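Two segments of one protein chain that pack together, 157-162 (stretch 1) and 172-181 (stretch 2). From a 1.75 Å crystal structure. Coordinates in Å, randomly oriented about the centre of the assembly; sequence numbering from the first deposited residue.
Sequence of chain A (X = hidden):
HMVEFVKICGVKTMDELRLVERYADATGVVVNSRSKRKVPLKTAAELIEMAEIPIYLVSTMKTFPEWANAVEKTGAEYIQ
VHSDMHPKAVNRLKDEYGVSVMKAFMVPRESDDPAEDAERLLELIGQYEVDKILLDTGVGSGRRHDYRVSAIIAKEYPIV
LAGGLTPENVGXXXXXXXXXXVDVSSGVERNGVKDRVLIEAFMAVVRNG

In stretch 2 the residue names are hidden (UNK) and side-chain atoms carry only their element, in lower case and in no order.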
# COMPACT_ATOMS: atom_id res chain seq x y z
N TYR A 157 6.65 -1.73 -14.39
CA TYR A 157 5.74 -2.50 -13.57
C TYR A 157 4.46 -1.70 -13.37
O TYR A 157 4.51 -0.47 -13.31
CB TYR A 157 6.33 -2.84 -12.20
CG TYR A 157 7.62 -3.64 -12.25
CD1 TYR A 157 7.59 -5.02 -12.39
CD2 TYR A 157 8.85 -3.02 -12.13
CE1 TYR A 157 8.76 -5.76 -12.43
CE2 TYR A 157 10.03 -3.74 -12.17
CZ TYR A 157 9.98 -5.11 -12.32
OH TYR A 157 11.15 -5.84 -12.36
N PRO A 158 3.28 -2.40 -13.22
CA PRO A 158 2.03 -1.71 -12.85
C PRO A 158 2.01 -1.40 -11.36
O PRO A 158 1.40 -2.08 -10.54
CB PRO A 158 0.96 -2.72 -13.26
CG PRO A 158 1.62 -4.04 -13.10
CD PRO A 158 3.08 -3.84 -13.44
N ILE A 159 2.71 -0.33 -10.98
CA ILE A 159 2.97 -0.09 -9.56
C ILE A 159 1.77 0.59 -8.91
O ILE A 159 0.92 1.19 -9.57
CB ILE A 159 4.26 0.73 -9.37
CG1 ILE A 159 4.10 2.13 -9.98
CG2 ILE A 159 5.47 0.00 -9.98
CD1 ILE A 159 4.03 3.24 -8.97
N VAL A 160 1.70 0.47 -7.59
CA VAL A 160 0.74 1.19 -6.76
C VAL A 160 1.49 2.34 -6.10
O VAL A 160 2.45 2.12 -5.35
CB VAL A 160 0.10 0.28 -5.70
CG1 VAL A 160 -0.87 1.07 -4.82
CG2 VAL A 160 -0.61 -0.90 -6.35
N LEU A 161 1.07 3.57 -6.38
CA LEU A 161 1.71 4.76 -5.82
C LEU A 161 1.10 5.09 -4.46
O LEU A 161 -0.13 5.14 -4.33
CB LEU A 161 1.55 5.95 -6.76
CG LEU A 161 2.26 7.26 -6.36
CD1 LEU A 161 3.78 7.11 -6.37
CD2 LEU A 161 1.80 8.41 -7.30
N ALA A 162 1.95 5.34 -3.47
CA ALA A 162 1.49 5.60 -2.11
C ALA A 162 2.33 6.69 -1.48
O ALA A 162 3.38 7.08 -1.99
CB ALA A 162 1.55 4.33 -1.24
N UNK A 172 -2.14 15.56 -9.46
CA UNK A 172 -0.80 15.82 -9.95
C UNK A 172 0.06 14.57 -9.85
O UNK A 172 0.83 14.25 -10.77
c UNK A 172 -0.18 16.98 -9.18
o UNK A 172 1.68 17.93 -7.41
c UNK A 172 2.03 18.06 -8.60
o UNK A 172 3.03 18.72 -8.95
c UNK A 172 1.20 17.38 -9.68
N UNK A 173 -0.06 13.83 -8.74
CA UNK A 173 0.71 12.60 -8.59
C UNK A 173 0.38 11.59 -9.69
O UNK A 173 1.27 10.91 -10.22
c UNK A 173 0.44 11.98 -7.21
N UNK A 174 -0.90 11.49 -10.06
CA UNK A 174 -1.29 10.50 -11.07
C UNK A 174 -0.75 10.89 -12.44
O UNK A 174 -0.11 10.08 -13.12
c UNK A 174 -4.79 9.58 -9.55
c UNK A 174 -3.27 9.49 -9.89
c UNK A 174 -2.82 10.33 -11.09
c UNK A 174 -3.27 9.68 -12.40
N UNK A 175 -1.01 12.11 -12.88
CA UNK A 175 -0.57 12.39 -14.25
C UNK A 175 0.93 12.60 -14.35
O UNK A 175 1.47 12.55 -15.47
c UNK A 175 -3.39 16.32 -14.10
c UNK A 175 -2.83 13.17 -15.14
c UNK A 175 -1.37 13.57 -14.82
n UNK A 175 -4.05 15.22 -14.45
c UNK A 175 -3.69 14.36 -15.57
n UNK A 175 -2.31 16.70 -14.77
n UNK A 175 -3.78 17.03 -13.06
N UNK A 176 1.63 12.76 -13.22
CA UNK A 176 3.09 12.79 -13.21
C UNK A 176 3.68 11.38 -13.25
O UNK A 176 4.56 11.08 -14.06
c UNK A 176 5.04 13.84 -11.91
c UNK A 176 6.03 16.94 -9.95
c UNK A 176 5.65 14.95 -11.24
c UNK A 176 7.42 16.81 -10.16
c UNK A 176 5.14 16.02 -10.48
c UNK A 176 7.94 15.78 -10.90
c UNK A 176 3.58 13.54 -11.98
n UNK A 176 7.28 13.74 -12.20
c UNK A 176 6.07 13.14 -12.49
c UNK A 176 7.04 14.86 -11.44
N UNK A 177 3.18 10.49 -12.39
CA UNK A 177 3.77 9.15 -12.28
C UNK A 177 3.09 8.15 -13.20
O UNK A 177 3.73 7.19 -13.64
c UNK A 177 4.19 7.25 -10.63
c UNK A 177 3.70 8.70 -10.81
c UNK A 177 4.49 9.66 -9.93
N UNK A 178 1.81 8.36 -13.52
CA UNK A 178 1.00 7.42 -14.28
C UNK A 178 1.07 5.99 -13.71
O UNK A 178 1.44 5.06 -14.43
c UNK A 178 1.13 8.79 -16.42
c UNK A 178 1.37 7.44 -15.75
n UNK A 178 1.62 11.20 -18.04
c UNK A 178 0.98 9.98 -18.60
c UNK A 178 1.46 8.73 -17.89
N UNK A 179 0.70 5.80 -12.45
CA UNK A 179 0.72 4.46 -11.86
C UNK A 179 -0.51 3.66 -12.28
O UNK A 179 -1.50 4.20 -12.78
c UNK A 179 0.14 6.80 -11.53
c UNK A 179 0.69 4.76 -10.36
c UNK A 179 -0.18 5.98 -10.28
N UNK A 180 -0.42 2.35 -12.06
CA UNK A 180 -1.58 1.48 -12.23
C UNK A 180 -2.53 1.55 -11.05
O UNK A 180 -3.71 1.21 -11.20
c UNK A 180 -1.14 0.04 -12.46
N UNK A 181 -2.05 1.98 -9.89
CA UNK A 181 -2.89 2.06 -8.72
C UNK A 181 -2.43 3.16 -7.80
O UNK A 181 -1.34 3.71 -7.94
O HOH W 1 2.40 1.65 -13.31

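Position 172 carries three carbons in a row, the third holding two oxygens, and reaches nothing on stretch 1: Glu-172, exposed on the helix. Position 173 has a single carbon, directed toward the strand and 3.8 Å from Leu-161 CD2 at its CB. It is Ala-173, whose short side chain meets the end of the leucine. Position 174 shows four carbons forked at the first, one arm two carbons long; it points sideways and makes no contact, which fits Ile-174. At 175, three carbons, a nitrogen, and a carbon with two more nitrogens extend out of reach of the strand: Arg-175. Position 176 holds one carbon and then fused five- and six-membered rings with eight carbons and one nitrogen. This is Trp-176, turned sideways and out of contact with stretch 1.

Position 177, one carbon bearing two more, points toward the strand, and its carbons approach the ends of Leu-161 and Ile-159. It is Val-177; its CG2 lies 4.0 Å from Leu-161 CD2 and its CG1 4.3 Å from Ile-159 CD1, so one residue serves two neighbours. Position 178 has four carbons in a row ending in nitrogen and points away: Lys-178. Its positive phi takes the chain out of helical geometry, while its NZ donates to Arg-175 O at 2.9 Å.

At 179, three carbons close a ring onto the backbone nitrogen, and the CB lies 3.9 Å from Leu-161 CB and 3.9 Å from Ile-159 CD1. This is Pro-179. Position 180 has one carbon, 3.6 Å from Pro-158 CB at its CB, and is Ala-180. Its N makes a weak bond to Ile-159 O (3.1 Å) and another, also weak, to water 1 (3.2 Å), which in turn donates to Tyr-157 O at 3.0 Å. Position 181 has no side-chain atoms: Gly-181. An ideal CB here would come within a tight 3.3 Å of Val-160 CG2, so the bare backbone suits the close pairing.

The contact joins a helix and the segment after it to a short strand and the residues leading into it. Gly-181 pairs in parallel with Val-160, their CA atoms 4.2 Å apart: Gly-181 N donates to Ile-159 O at 3.1 Å, and Leu-161 N donates to Gly-181 O at 2.9 Å and a nearly straight 170°. These bonds bracket Val-160 and fix the register. Leu-161, with the largest covered area of any residue here, projects toward stretch 2 and meets Ala-173, Val-177 and Pro-179. The rule is economical: backbone bonds set the alignment, and small or compact apolar groups fit around Leu-161 and the end of Ile-159, while Ala-180 packs on Pro-158.

Stretch 2, residues 172-181: EAIRWVKPAG
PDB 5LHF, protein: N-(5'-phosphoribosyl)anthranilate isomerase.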